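Meso-diaminopimelate dehydrogenase (Clostridium tetani, PDB 3WGY) catalyses the NADP-dependent oxidative deamination of meso-diaminopimelate at its D-configured centre, and is seen here as an engineered variant bound to 4-methyl-2-oxovalerate. Local coordinates at residues F87-S92 with N115-S120; I7-Y12 with I67-S72; T121-G126 with E278-V283; L284-R289 with S311-K316; Q79-A84 with F103-E108. The protein carries 6 engineered substitutions. One frame throughout, in Å; residues are numbered along the deposited sequence.

Overall arrangement
Interactions 1 and 2 lie within the parallel sheet and interaction 5 packs against it, while interactions 3 and 4 share helix 276-296; their chemistry follows their place. The two strand pairs are built on backbone hydrogen bonds and are joined to each other where strand 88-90 runs beside strand 65-68. Interaction 5 packs two helices on one face of the sheet through apolar and sulfur contacts, and Arg-105 there is exposed. Helix 276-296 also covers Val-90, Leu-118 and Ile-67. Interaction 3 is apolar and aromatic and lies near the centre of the chain, whereas interaction 4 combines a CH-pi contact with a charged arginine. Both reach the second subunit.

Interaction 1 (F87-S92 with N115-S120); sequences FNTVDS and NISLIS
Strands 88-90 and 116-118 run parallel, their short axes 2° apart, with Thr-89 bridged to Ser-117 and Val-90 to Leu-118 by bonds from Thr-89 N to Ile-116 O, Leu-118 N to Thr-89 O and Asp-91 N to Leu-118 O. At both ends of this ladder a side chain takes the place of a carbonyl. Asn-88 reaches across with OD1 to accept from Ile-116 N at 2.9 Å, its amide plane standing almost perpendicular (83°) to that of Asn-115. Asp-91 has CG between its own backbone N and carbonyl carbon (chi1 71°), and its OD1 is met by Ser-120 N at 2.9 Å, nearly along the C-O axis. The other oxygen, OD2, accepts from a water at 2.6 Å; that water also donates to Leu-118 O and accepts from Thr-89 OG1. The hydroxyls Thr-89 OG1 and Ser-117 OG lie 2.8 Å apart on the same face, and Ser-117 OG is also bonded to Ser-110. On the other face Val-90 CG2 rests 4.1 Å from Leu-118 CB, the two side chains lying abreast. The pair closes a beta-alpha-beta unit through helix 99-113, whose His-102 bonds Asp-91 OD2 and whose Met-106 touches Thr-89. Helix 276-296 covers Val-90 and Leu-118, and strand 65-68 flanks strand 88-90.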
# COMPACT_ATOMS: atom_id res chain seq x y z
N PHE B 87 -22.00 2.49 -20.59
CA PHE B 87 -20.80 3.25 -20.24
C PHE B 87 -19.78 2.38 -19.54
O PHE B 87 -20.08 1.26 -19.14
CB PHE B 87 -21.14 4.41 -19.29
CG PHE B 87 -22.26 5.30 -19.76
CD1 PHE B 87 -23.58 4.89 -19.65
CD2 PHE B 87 -22.00 6.55 -20.31
CE1 PHE B 87 -24.63 5.72 -20.07
CE2 PHE B 87 -23.03 7.38 -20.74
CZ PHE B 87 -24.35 6.96 -20.62
N ASN B 88 -18.56 2.90 -19.42
CA ASN B 88 -17.52 2.19 -18.69
C ASN B 88 -17.91 2.60 -17.28
O ASN B 88 -18.23 3.76 -17.05
CB ASN B 88 -16.14 2.74 -19.03
CG ASN B 88 -15.76 2.51 -20.47
OD1 ASN B 88 -15.83 1.39 -20.97
ND2 ASN B 88 -15.34 3.56 -21.15
N THR B 89 -17.91 1.68 -16.34
CA THR B 89 -18.33 2.05 -15.00
C THR B 89 -17.34 1.82 -13.88
O THR B 89 -16.39 1.05 -14.02
CB THR B 89 -19.61 1.32 -14.62
OG1 THR B 89 -19.34 -0.09 -14.55
CG2 THR B 89 -20.70 1.59 -15.64
N VAL B 90 -17.59 2.51 -12.77
CA VAL B 90 -16.79 2.41 -11.56
C VAL B 90 -17.78 2.36 -10.41
O VAL B 90 -18.63 3.25 -10.29
CB VAL B 90 -15.86 3.64 -11.38
CG1 VAL B 90 -15.29 3.66 -9.96
CG2 VAL B 90 -14.72 3.61 -12.39
N ASP B 91 -17.70 1.33 -9.58
CA ASP B 91 -18.60 1.23 -8.43
C ASP B 91 -17.85 0.79 -7.17
O ASP B 91 -16.70 0.36 -7.23
CB ASP B 91 -19.76 0.28 -8.71
CG ASP B 91 -19.34 -1.18 -8.76
OD1 ASP B 91 -18.64 -1.64 -7.83
OD2 ASP B 91 -19.72 -1.88 -9.73
N SER B 92 -18.53 0.88 -6.04
CA SER B 92 -17.93 0.51 -4.76
C SER B 92 -18.71 -0.61 -4.09
O SER B 92 -18.79 -0.67 -2.86
CB SER B 92 -17.88 1.73 -3.85
OG SER B 92 -19.17 2.29 -3.74
N ASN B 115 -17.26 -2.47 -23.19
CA ASN B 115 -16.90 -1.49 -22.17
C ASN B 115 -16.13 -2.16 -21.05
O ASN B 115 -16.00 -3.38 -21.02
CB ASN B 115 -18.15 -0.84 -21.59
CG ASN B 115 -18.89 0.02 -22.59
OD1 ASN B 115 -20.11 0.15 -22.53
ND2 ASN B 115 -18.15 0.62 -23.52
N ILE B 116 -15.62 -1.36 -20.12
CA ILE B 116 -14.89 -1.91 -18.98
C ILE B 116 -15.56 -1.43 -17.71
O ILE B 116 -15.99 -0.28 -17.63
CB ILE B 116 -13.41 -1.47 -19.00
CG1 ILE B 116 -12.73 -1.86 -17.67
CG2 ILE B 116 -13.30 0.02 -19.24
CD1 ILE B 116 -11.24 -1.62 -17.66
N SER B 117 -15.67 -2.31 -16.73
CA SER B 117 -16.30 -1.96 -15.46
C SER B 117 -15.44 -2.31 -14.26
O SER B 117 -15.02 -3.45 -14.10
CB SER B 117 -17.65 -2.68 -15.32
OG SER B 117 -18.58 -2.21 -16.26
N LEU B 118 -15.19 -1.32 -13.41
CA LEU B 118 -14.41 -1.53 -12.20
C LEU B 118 -15.39 -1.74 -11.05
O LEU B 118 -16.19 -0.86 -10.75
CB LEU B 118 -13.51 -0.33 -11.92
CG LEU B 118 -12.87 -0.34 -10.52
CD1 LEU B 118 -12.03 -1.60 -10.37
CD2 LEU B 118 -12.02 0.92 -10.33
N ILE B 119 -15.32 -2.89 -10.41
CA ILE B 119 -16.20 -3.17 -9.28
C ILE B 119 -15.45 -3.22 -7.96
O ILE B 119 -14.24 -3.46 -7.92
CB ILE B 119 -16.93 -4.52 -9.44
CG1 ILE B 119 -15.94 -5.66 -9.17
CG2 ILE B 119 -17.50 -4.65 -10.85
CD1 ILE B 119 -16.61 -6.98 -8.89
N SER B 120 -16.18 -2.96 -6.88
CA SER B 120 -15.66 -3.02 -5.52
C SER B 120 -14.42 -2.20 -5.16
O SER B 120 -13.48 -2.72 -4.55
CB SER B 120 -15.42 -4.49 -5.15
OG SER B 120 -16.60 -5.26 -5.29
O HOH W 1 -18.88 -0.77 -11.90

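Interaction 2 (I7-Y12 with I67-S72); sequences IGIVGY and ILCGGS
Val-10 and Leu-68 lie abreast and point the same way, meeting through Val-10 CG2 and Leu-68 CD2 at 3.9 Å. Val-10 CG2 is anti to the carbonyl carbon, while CG1 is anti to the backbone N (chi1 179°). On the opposite face of the sheet Ile-7 and Ile-67 are set slantwise, with Ile-7 CG2 against the delta methyl Ile-67 CD1 at 3.8 Å. Cys-69 joins that face, its SG 3.8 Å from Ile-9 CG2, and Val-19 of helix 14-23 packs on Ile-9, Ile-67 and Cys-69. Between the faces runs a parallel ladder in which Ile-67 N donates to Gly-8 O at 2.6 Å, Val-10 N to Ile-67 O and Cys-69 N to Val-10 O. Strand 5-10 leads into Gly-11, the first glycine of a GxGxxG sequence that is consistent with the dinucleotide-binding turn of a Rossmann fold. Gly-11 approaches the loop that follows strand 65-68, its CA 3.8 Å from Gly-71 N. At the phi of Gly-11 (105°) a beta carbon would be jammed against Val-10 O, and it would also clash with Cys-69 O across the contact. The carbonyl oxygen Gly-11 O is buried without a hydrogen-bonding partner in the model, facing Cys-69 CB at 3.8 Å. Gly-71 and Ser-72 are poorly ordered, which makes the approach of Gly-71 to Gly-11 less sure, and Tyr-12 turns away.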
# COMPACT_ATOMS: atom_id res chain seq x y z
N ILE B 7 -16.44 12.84 -16.73
CA ILE B 7 -17.02 11.99 -15.71
C ILE B 7 -18.53 12.17 -15.59
O ILE B 7 -19.07 13.25 -15.82
CB ILE B 7 -16.37 12.25 -14.33
CG1 ILE B 7 -14.87 11.91 -14.38
CG2 ILE B 7 -17.06 11.41 -13.26
CD1 ILE B 7 -14.57 10.49 -14.75
N GLY B 8 -19.20 11.08 -15.23
CA GLY B 8 -20.64 11.10 -15.05
C GLY B 8 -20.94 10.48 -13.70
O GLY B 8 -20.42 9.42 -13.38
N ILE B 9 -21.78 11.15 -12.91
CA ILE B 9 -22.13 10.65 -11.59
C ILE B 9 -23.57 10.17 -11.53
O ILE B 9 -24.48 10.89 -11.92
CB ILE B 9 -21.95 11.76 -10.50
CG1 ILE B 9 -20.50 12.26 -10.49
CG2 ILE B 9 -22.34 11.21 -9.13
CD1 ILE B 9 -20.26 13.39 -9.50
N VAL B 10 -23.77 8.94 -11.05
CA VAL B 10 -25.12 8.40 -10.91
C VAL B 10 -25.44 8.33 -9.42
O VAL B 10 -24.84 7.54 -8.69
CB VAL B 10 -25.24 6.98 -11.48
CG1 VAL B 10 -26.65 6.47 -11.28
CG2 VAL B 10 -24.88 6.97 -12.96
N GLY B 11 -26.38 9.16 -8.98
CA GLY B 11 -26.74 9.18 -7.58
C GLY B 11 -26.17 10.42 -6.92
O GLY B 11 -24.97 10.68 -7.01
N TYR B 12 -27.01 11.18 -6.24
CA TYR B 12 -26.53 12.40 -5.62
C TYR B 12 -26.68 12.40 -4.10
O TYR B 12 -27.18 13.35 -3.52
CB TYR B 12 -27.24 13.60 -6.25
CG TYR B 12 -26.50 14.91 -6.14
CD1 TYR B 12 -25.12 14.98 -6.36
CD2 TYR B 12 -27.18 16.10 -5.89
CE1 TYR B 12 -24.45 16.20 -6.33
CE2 TYR B 12 -26.53 17.32 -5.86
CZ TYR B 12 -25.16 17.37 -6.08
OH TYR B 12 -24.53 18.59 -6.04
N ILE B 67 -19.42 7.11 -12.60
CA ILE B 67 -19.16 6.65 -11.25
C ILE B 67 -20.52 6.36 -10.58
O ILE B 67 -21.35 7.26 -10.43
CB ILE B 67 -18.37 7.70 -10.44
CG1 ILE B 67 -17.08 8.06 -11.19
CG2 ILE B 67 -18.05 7.16 -9.04
CD1 ILE B 67 -16.15 8.97 -10.45
N LEU B 68 -20.73 5.11 -10.20
CA LEU B 68 -21.98 4.69 -9.58
C LEU B 68 -22.01 4.97 -8.08
O LEU B 68 -21.31 4.31 -7.29
CB LEU B 68 -22.20 3.20 -9.84
CG LEU B 68 -21.97 2.82 -11.31
CD1 LEU B 68 -22.50 1.42 -11.58
CD2 LEU B 68 -22.68 3.82 -12.22
N CYS B 69 -22.82 5.94 -7.69
CA CYS B 69 -22.96 6.33 -6.29
C CYS B 69 -24.36 6.05 -5.76
O CYS B 69 -24.92 6.83 -5.00
CB CYS B 69 -22.63 7.81 -6.15
SG CYS B 69 -21.11 8.28 -6.99
N GLY B 70 -24.90 4.91 -6.18
CA GLY B 70 -26.23 4.47 -5.78
C GLY B 70 -27.01 5.41 -4.88
O GLY B 70 -26.81 5.43 -3.67
N GLY B 71 -27.91 6.18 -5.50
CA GLY B 71 -28.73 7.14 -4.79
C GLY B 71 -28.88 6.90 -3.30
O GLY B 71 -28.63 7.81 -2.50
N SER B 72 -29.29 5.68 -2.94
CA SER B 72 -29.47 5.24 -1.56
C SER B 72 -30.70 4.33 -1.46
O SER B 72 -31.56 4.50 -0.60
CB SER B 72 -29.65 6.43 -0.60
OG SER B 72 -29.74 6.01 0.75

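Interaction 3 (T121-G126 with E278-V283); sequences TGWDPG and EFTSSV
The start of helix 123-138, where Gly-122 holds the N-cap position and Trp-123 opens the first turn, packs against Phe-279, Thr-280 and Val-283 of the long helix 276-296. Three side chains of that helix meet it one after another. Val-283 points toward the turn and presses CG1 against the backbone of Gly-122, 3.6 Å from its N. The same methyl approaches Thr-121 OG1 at 3.6 Å; this hydroxyl is buried and has no hydrogen-bonding partner in the model. Gly-122 has a phi of 135°, at which a beta carbon would be jammed against the carbonyl oxygen of Thr-121. Trp-123 has CG between its backbone N and carbonyl carbon (chi1 54°), and its side chain crosses that of Phe-279 at about a right angle. Its CB lies at the edge of the Phe-279 ring, near the ring plane, 3.8 Å from CE2. Thr-280 OG1 approaches the edge of the indole in its plane, 3.4 Å from Trp-123 CD1, and gives its hydrogen bond to the carbonyl of engineered Ser-276, whose OG takes a weak hydrogen bond from Trp-123 NE1. Leu-271 and Leu-273 of strand 264-273 pack on both Trp-123 and Phe-279, and Ile-138 of the second subunit packs on Val-283. The Trp-123 side chain is about 10 Å from the bound 2-oxo acid. The arrangement is that of a helix N-terminus following strand 116-118 of the parallel sheet and seated on helix 276-296, consistent with a Rossmann-like alpha/beta layout.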
# COMPACT_ATOMS: atom_id res chain seq x y z
N THR B 121 -14.41 -0.93 -5.53
CA THR B 121 -13.28 -0.08 -5.16
C THR B 121 -13.73 0.79 -3.97
O THR B 121 -14.92 0.83 -3.65
CB THR B 121 -12.79 0.79 -6.34
OG1 THR B 121 -11.56 1.45 -5.98
CG2 THR B 121 -13.82 1.82 -6.73
N GLY B 122 -12.78 1.46 -3.33
CA GLY B 122 -13.08 2.29 -2.17
C GLY B 122 -12.00 1.95 -1.16
O GLY B 122 -10.90 1.55 -1.58
N TRP B 123 -12.25 2.09 0.15
CA TRP B 123 -11.20 1.73 1.09
C TRP B 123 -11.31 0.27 1.51
O TRP B 123 -10.30 -0.40 1.72
CB TRP B 123 -11.10 2.69 2.30
CG TRP B 123 -12.33 2.97 3.13
CD1 TRP B 123 -13.39 3.78 2.80
CD2 TRP B 123 -12.57 2.55 4.49
NE1 TRP B 123 -14.26 3.89 3.86
CE2 TRP B 123 -13.78 3.15 4.91
CE3 TRP B 123 -11.87 1.73 5.38
CZ2 TRP B 123 -14.30 2.95 6.20
CZ3 TRP B 123 -12.39 1.53 6.66
CH2 TRP B 123 -13.60 2.14 7.05
N ASP B 124 -12.54 -0.24 1.63
CA ASP B 124 -12.75 -1.66 1.92
C ASP B 124 -14.17 -2.06 1.57
O ASP B 124 -15.11 -1.75 2.30
CB ASP B 124 -12.47 -2.02 3.38
CG ASP B 124 -12.27 -3.53 3.58
OD1 ASP B 124 -12.41 -4.28 2.59
OD2 ASP B 124 -11.98 -3.97 4.72
N PRO B 125 -14.34 -2.76 0.44
CA PRO B 125 -13.27 -3.18 -0.47
C PRO B 125 -12.53 -2.03 -1.15
O PRO B 125 -13.03 -0.91 -1.24
CB PRO B 125 -14.00 -4.07 -1.47
CG PRO B 125 -15.32 -3.37 -1.59
CD PRO B 125 -15.66 -3.08 -0.13
N GLY B 126 -11.33 -2.33 -1.64
CA GLY B 126 -10.52 -1.33 -2.30
C GLY B 126 -9.11 -1.31 -1.77
O GLY B 126 -8.36 -2.28 -1.95
N GLU B 278 -16.24 11.11 1.85
CA GLU B 278 -15.42 11.89 0.94
C GLU B 278 -14.13 11.16 0.56
O GLU B 278 -13.55 11.40 -0.50
CB GLU B 278 -15.08 13.25 1.56
CG GLU B 278 -16.32 14.07 1.87
CD GLU B 278 -16.01 15.55 1.93
OE1 GLU B 278 -15.13 15.96 2.72
OE2 GLU B 278 -16.64 16.30 1.16
N PHE B 279 -13.69 10.25 1.42
CA PHE B 279 -12.48 9.51 1.12
C PHE B 279 -12.83 8.47 0.07
O PHE B 279 -12.12 8.30 -0.91
CB PHE B 279 -11.92 8.82 2.35
CG PHE B 279 -10.63 8.10 2.09
CD1 PHE B 279 -9.44 8.81 1.96
CD2 PHE B 279 -10.62 6.73 1.92
CE1 PHE B 279 -8.24 8.15 1.67
CE2 PHE B 279 -9.43 6.05 1.62
CZ PHE B 279 -8.24 6.77 1.50
N THR B 280 -13.94 7.77 0.29
CA THR B 280 -14.40 6.77 -0.66
C THR B 280 -14.55 7.45 -2.02
O THR B 280 -14.18 6.89 -3.06
CB THR B 280 -15.77 6.21 -0.25
OG1 THR B 280 -15.66 5.58 1.03
CG2 THR B 280 -16.25 5.19 -1.28
N SER B 281 -15.10 8.66 -2.01
CA SER B 281 -15.29 9.43 -3.23
C SER B 281 -13.97 9.75 -3.93
O SER B 281 -13.88 9.69 -5.16
CB SER B 281 -16.02 10.73 -2.92
OG SER B 281 -17.35 10.48 -2.51
N SER B 282 -12.95 10.11 -3.16
CA SER B 282 -11.64 10.43 -3.73
C SER B 282 -11.07 9.18 -4.38
O SER B 282 -10.46 9.25 -5.45
CB SER B 282 -10.67 10.92 -2.66
OG SER B 282 -11.04 12.19 -2.19
N VAL B 283 -11.26 8.04 -3.73
CA VAL B 283 -10.76 6.79 -4.26
C VAL B 283 -11.50 6.52 -5.57
O VAL B 283 -10.88 6.16 -6.58
CB VAL B 283 -11.01 5.62 -3.27
CG1 VAL B 283 -10.63 4.30 -3.93
CG2 VAL B 283 -10.19 5.84 -1.99

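Interaction 4 (L284-R289 with S311-K316); sequences LVAYSR and SYLSPK
Leu-313 lays CD2 squarely over the ring of Tyr-287, 3.4 Å from its centroid and 5° off the ring normal, a CH-pi contact between helix 276-296 and the 3-10 turn 311-313. The same methyl also approaches Ala-286 O at 3.7 Å. Next to this apolar patch, Arg-289, bent at its third torsion, reaches the turn. Its NH1 gives a weak, bent hydrogen bond to Leu-313 O (2.9 Å, 127°), reached near the plane of the guanidinium. One face of that group carries Pro-315 CD, 3.8 Å above the plane and offset toward the rim, while Arg-289 CD touches the carbonyl carbon of Ser-314 at 3.5 Å. Further out, Asp-28 forms a salt bridge with Arg-289 NE and Asn-26 accepts from NH2, so Asp-28 and Asn-26, helped by the weak bond to Leu-313 O, hold the guanidinium. This neighbouring carboxylate probably balances the buried charge. The second subunit adds a weak bond from Ser-137 to Leu-313 O and packs its Leu-134 on Leu-313. Beyond Leu-313 the chain makes an ST turn, in which Lys-316 N donates to Ser-314 OG at 3.1 Å.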
# COMPACT_ATOMS: atom_id res chain seq x y z
N LEU B 284 -12.82 6.70 -5.55
CA LEU B 284 -13.61 6.46 -6.75
C LEU B 284 -13.10 7.31 -7.92
O LEU B 284 -12.92 6.81 -9.03
CB LEU B 284 -15.10 6.77 -6.49
CG LEU B 284 -15.85 5.73 -5.65
CD1 LEU B 284 -17.28 6.22 -5.35
CD2 LEU B 284 -15.89 4.41 -6.40
N VAL B 285 -12.85 8.59 -7.65
CA VAL B 285 -12.36 9.49 -8.68
C VAL B 285 -11.00 9.06 -9.23
O VAL B 285 -10.81 9.02 -10.45
CB VAL B 285 -12.26 10.93 -8.16
CG1 VAL B 285 -11.61 11.82 -9.22
CG2 VAL B 285 -13.65 11.44 -7.82
N ALA B 286 -10.05 8.74 -8.35
CA ALA B 286 -8.73 8.33 -8.79
C ALA B 286 -8.81 7.11 -9.71
O ALA B 286 -8.14 7.04 -10.75
CB ALA B 286 -7.84 8.03 -7.61
N TYR B 287 -9.64 6.14 -9.31
CA TYR B 287 -9.81 4.94 -10.11
C TYR B 287 -10.52 5.22 -11.44
O TYR B 287 -10.42 4.43 -12.37
CB TYR B 287 -10.53 3.86 -9.30
CG TYR B 287 -9.55 3.00 -8.54
CD1 TYR B 287 -8.90 1.94 -9.17
CD2 TYR B 287 -9.19 3.31 -7.23
CE1 TYR B 287 -7.90 1.21 -8.51
CE2 TYR B 287 -8.19 2.59 -6.56
CZ TYR B 287 -7.54 1.55 -7.22
OH TYR B 287 -6.51 0.88 -6.60
N SER B 288 -11.22 6.35 -11.52
CA SER B 288 -11.89 6.72 -12.76
C SER B 288 -10.81 7.04 -13.78
O SER B 288 -10.97 6.74 -14.97
CB SER B 288 -12.78 7.95 -12.57
OG SER B 288 -14.01 7.56 -12.00
N ARG B 289 -9.73 7.66 -13.32
CA ARG B 289 -8.63 8.01 -14.21
C ARG B 289 -8.04 6.73 -14.78
O ARG B 289 -7.71 6.66 -15.96
CB ARG B 289 -7.54 8.78 -13.45
CG ARG B 289 -6.35 9.14 -14.35
CD ARG B 289 -5.32 10.02 -13.65
NE ARG B 289 -5.87 11.30 -13.21
CZ ARG B 289 -6.27 11.56 -11.97
NH1 ARG B 289 -6.19 10.63 -11.03
NH2 ARG B 289 -6.76 12.76 -11.68
N SER B 311 0.24 2.97 -11.22
CA SER B 311 0.61 4.02 -12.18
C SER B 311 -0.62 4.64 -12.87
O SER B 311 -0.61 5.83 -13.20
CB SER B 311 1.55 3.46 -13.25
OG SER B 311 0.93 2.42 -13.97
N TYR B 312 -1.66 3.85 -13.09
CA TYR B 312 -2.86 4.34 -13.75
C TYR B 312 -3.69 5.32 -12.91
O TYR B 312 -4.54 6.02 -13.45
CB TYR B 312 -3.76 3.18 -14.17
CG TYR B 312 -3.26 2.42 -15.37
CD1 TYR B 312 -2.09 1.67 -15.33
CD2 TYR B 312 -3.98 2.43 -16.57
CE1 TYR B 312 -1.64 0.95 -16.44
CE2 TYR B 312 -3.55 1.73 -17.69
CZ TYR B 312 -2.38 0.99 -17.62
OH TYR B 312 -1.96 0.28 -18.72
N LEU B 313 -3.44 5.36 -11.61
CA LEU B 313 -4.16 6.25 -10.70
C LEU B 313 -3.62 7.68 -10.73
O LEU B 313 -4.23 8.60 -10.17
CB LEU B 313 -4.08 5.73 -9.27
CG LEU B 313 -4.62 4.33 -8.98
CD1 LEU B 313 -4.32 3.99 -7.52
CD2 LEU B 313 -6.12 4.27 -9.26
N SER B 314 -2.48 7.86 -11.38
CA SER B 314 -1.85 9.17 -11.45
C SER B 314 -1.93 9.83 -12.82
O SER B 314 -1.89 9.16 -13.85
CB SER B 314 -0.38 9.05 -11.04
OG SER B 314 0.29 10.29 -11.23
N PRO B 315 -2.06 11.16 -12.84
CA PRO B 315 -2.13 11.91 -14.10
C PRO B 315 -0.73 12.20 -14.63
O PRO B 315 -0.57 12.74 -15.72
CB PRO B 315 -2.88 13.17 -13.70
CG PRO B 315 -2.36 13.43 -12.32
CD PRO B 315 -2.39 12.03 -11.70
N LYS B 316 0.28 11.86 -13.85
CA LYS B 316 1.67 12.09 -14.25
C LYS B 316 2.14 11.03 -15.24
O LYS B 316 1.54 9.96 -15.35
CB LYS B 316 2.58 12.12 -13.02
CG LYS B 316 2.31 13.29 -12.10
CD LYS B 316 3.10 13.21 -10.79
CE LYS B 316 2.78 14.41 -9.89
NZ LYS B 316 3.38 14.33 -8.52

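Interaction 5 (Q79-A84 with F103-E108); sequences QGPMIA and FERMDE
Pro-81 and Met-106 make the central apolar contact between helix 80-84 and the 103-108 part of helix 99-113, whose short axes run 18° from parallel at a closest approach of 9.4 Å. Met-106 has CG anti to the carbonyl carbon (chi1 -63°) and its chain bends at the next two torsions, which brings the thioether against the first turn of the other helix. Its SD lies 3.7 Å from Pro-81 CD, the two side chains crossing at about a right angle. The methyl CE reaches further, touching Gly-80 O at 3.5 Å and Ala-84 CB at 3.9 Å. Gly-80 has no side chain, and a beta carbon there would come tightly against Met-106 CE.

A second kind of contact involves a charged group. Arg-105 bends at its second and third torsions, about CB-CG and CG-CD, and turns a face of its guanidinium to the proline ring. Pro-81 CB sits 3.3 Å above that plane, offset toward the rim, and Pro-81 CG approaches NH1 at 3.3 Å.

Both helices pack on one face of the parallel sheet, where Ile-83 and Met-106 both touch Thr-89. The contact rests on van der Waals packing around sulfur, methyl and ring carbons, with the arginine contributing its flat face while its residue remains exposed to solvent.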
# COMPACT_ATOMS: atom_id res chain seq x y z
N GLN B 79 -28.29 -1.55 -10.36
CA GLN B 79 -28.17 -0.89 -11.66
C GLN B 79 -26.77 -0.63 -12.19
O GLN B 79 -26.55 0.31 -12.95
CB GLN B 79 -28.99 0.40 -11.69
CG GLN B 79 -29.26 0.88 -13.11
CD GLN B 79 -30.48 1.77 -13.22
OE1 GLN B 79 -30.52 2.84 -12.63
NE2 GLN B 79 -31.47 1.32 -13.99
N GLY B 80 -25.82 -1.45 -11.77
CA GLY B 80 -24.48 -1.31 -12.29
C GLY B 80 -24.63 -1.95 -13.66
O GLY B 80 -24.12 -1.43 -14.66
N PRO B 81 -25.35 -3.08 -13.73
CA PRO B 81 -25.60 -3.81 -14.97
C PRO B 81 -26.27 -2.98 -16.06
O PRO B 81 -25.93 -3.08 -17.23
CB PRO B 81 -26.48 -4.96 -14.50
CG PRO B 81 -25.89 -5.27 -13.18
CD PRO B 81 -25.76 -3.90 -12.57
N MET B 82 -27.23 -2.15 -15.66
CA MET B 82 -27.94 -1.32 -16.61
C MET B 82 -27.07 -0.21 -17.20
O MET B 82 -27.21 0.15 -18.37
CB MET B 82 -29.18 -0.70 -15.96
CG MET B 82 -30.12 -1.72 -15.31
SD MET B 82 -30.45 -3.21 -16.32
CE MET B 82 -31.20 -2.49 -17.79
N ILE B 83 -26.16 0.33 -16.39
CA ILE B 83 -25.27 1.39 -16.85
C ILE B 83 -24.08 0.81 -17.62
O ILE B 83 -23.58 1.43 -18.56
CB ILE B 83 -24.67 2.20 -15.67
CG1 ILE B 83 -25.73 2.47 -14.60
CG2 ILE B 83 -24.09 3.52 -16.20
CD1 ILE B 83 -26.92 3.26 -15.08
N ALA B 84 -23.63 -0.37 -17.22
CA ALA B 84 -22.50 -1.03 -17.86
C ALA B 84 -22.70 -1.28 -19.35
O ALA B 84 -21.73 -1.27 -20.11
CB ALA B 84 -22.18 -2.34 -17.15
N PHE B 103 -19.16 -9.66 -9.94
CA PHE B 103 -18.12 -9.66 -10.95
C PHE B 103 -18.61 -10.32 -12.24
O PHE B 103 -18.55 -9.73 -13.32
CB PHE B 103 -16.88 -10.41 -10.45
CG PHE B 103 -15.71 -10.33 -11.39
CD1 PHE B 103 -15.01 -9.14 -11.53
CD2 PHE B 103 -15.35 -11.42 -12.17
CE1 PHE B 103 -13.96 -9.03 -12.43
CE2 PHE B 103 -14.30 -11.32 -13.08
CZ PHE B 103 -13.60 -10.12 -13.21
N GLU B 104 -19.10 -11.55 -12.12
CA GLU B 104 -19.59 -12.28 -13.29
C GLU B 104 -20.64 -11.48 -14.05
O GLU B 104 -20.54 -11.31 -15.27
CB GLU B 104 -20.19 -13.63 -12.87
CG GLU B 104 -19.17 -14.63 -12.35
CD GLU B 104 -18.07 -14.92 -13.35
OE1 GLU B 104 -18.38 -15.35 -14.48
OE2 GLU B 104 -16.88 -14.72 -13.00
N ARG B 105 -21.64 -10.98 -13.33
CA ARG B 105 -22.72 -10.20 -13.93
C ARG B 105 -22.17 -9.01 -14.72
O ARG B 105 -22.50 -8.83 -15.90
CB ARG B 105 -23.68 -9.68 -12.84
CG ARG B 105 -24.85 -8.84 -13.37
CD ARG B 105 -26.17 -9.63 -13.39
NE ARG B 105 -27.03 -9.27 -14.52
CZ ARG B 105 -27.99 -8.35 -14.49
NH1 ARG B 105 -28.23 -7.65 -13.38
NH2 ARG B 105 -28.71 -8.11 -15.58
N MET B 106 -21.35 -8.21 -14.07
CA MET B 106 -20.77 -7.03 -14.71
C MET B 106 -19.81 -7.40 -15.84
O MET B 106 -19.70 -6.66 -16.82
CB MET B 106 -20.05 -6.18 -13.68
CG MET B 106 -20.95 -5.62 -12.59
SD MET B 106 -22.15 -4.47 -13.25
CE MET B 106 -21.19 -2.97 -13.39
N ASP B 107 -19.13 -8.53 -15.70
CA ASP B 107 -18.17 -8.97 -16.71
C ASP B 107 -18.88 -9.29 -18.03
O ASP B 107 -18.46 -8.84 -19.09
CB ASP B 107 -17.41 -10.20 -16.22
CG ASP B 107 -16.24 -10.57 -17.12
OD1 ASP B 107 -15.49 -9.66 -17.54
OD2 ASP B 107 -16.07 -11.77 -17.42
N GLU B 108 -19.97 -10.05 -17.94
CA GLU B 108 -20.74 -10.41 -19.12
C GLU B 108 -21.24 -9.16 -19.84
O GLU B 108 -20.98 -8.96 -21.02
CB GLU B 108 -21.93 -11.30 -18.73
CG GLU B 108 -23.26 -10.84 -19.32
CD GLU B 108 -24.41 -11.75 -18.96
OE1 GLU B 108 -24.40 -12.91 -19.43
OE2 GLU B 108 -25.30 -11.32 -18.20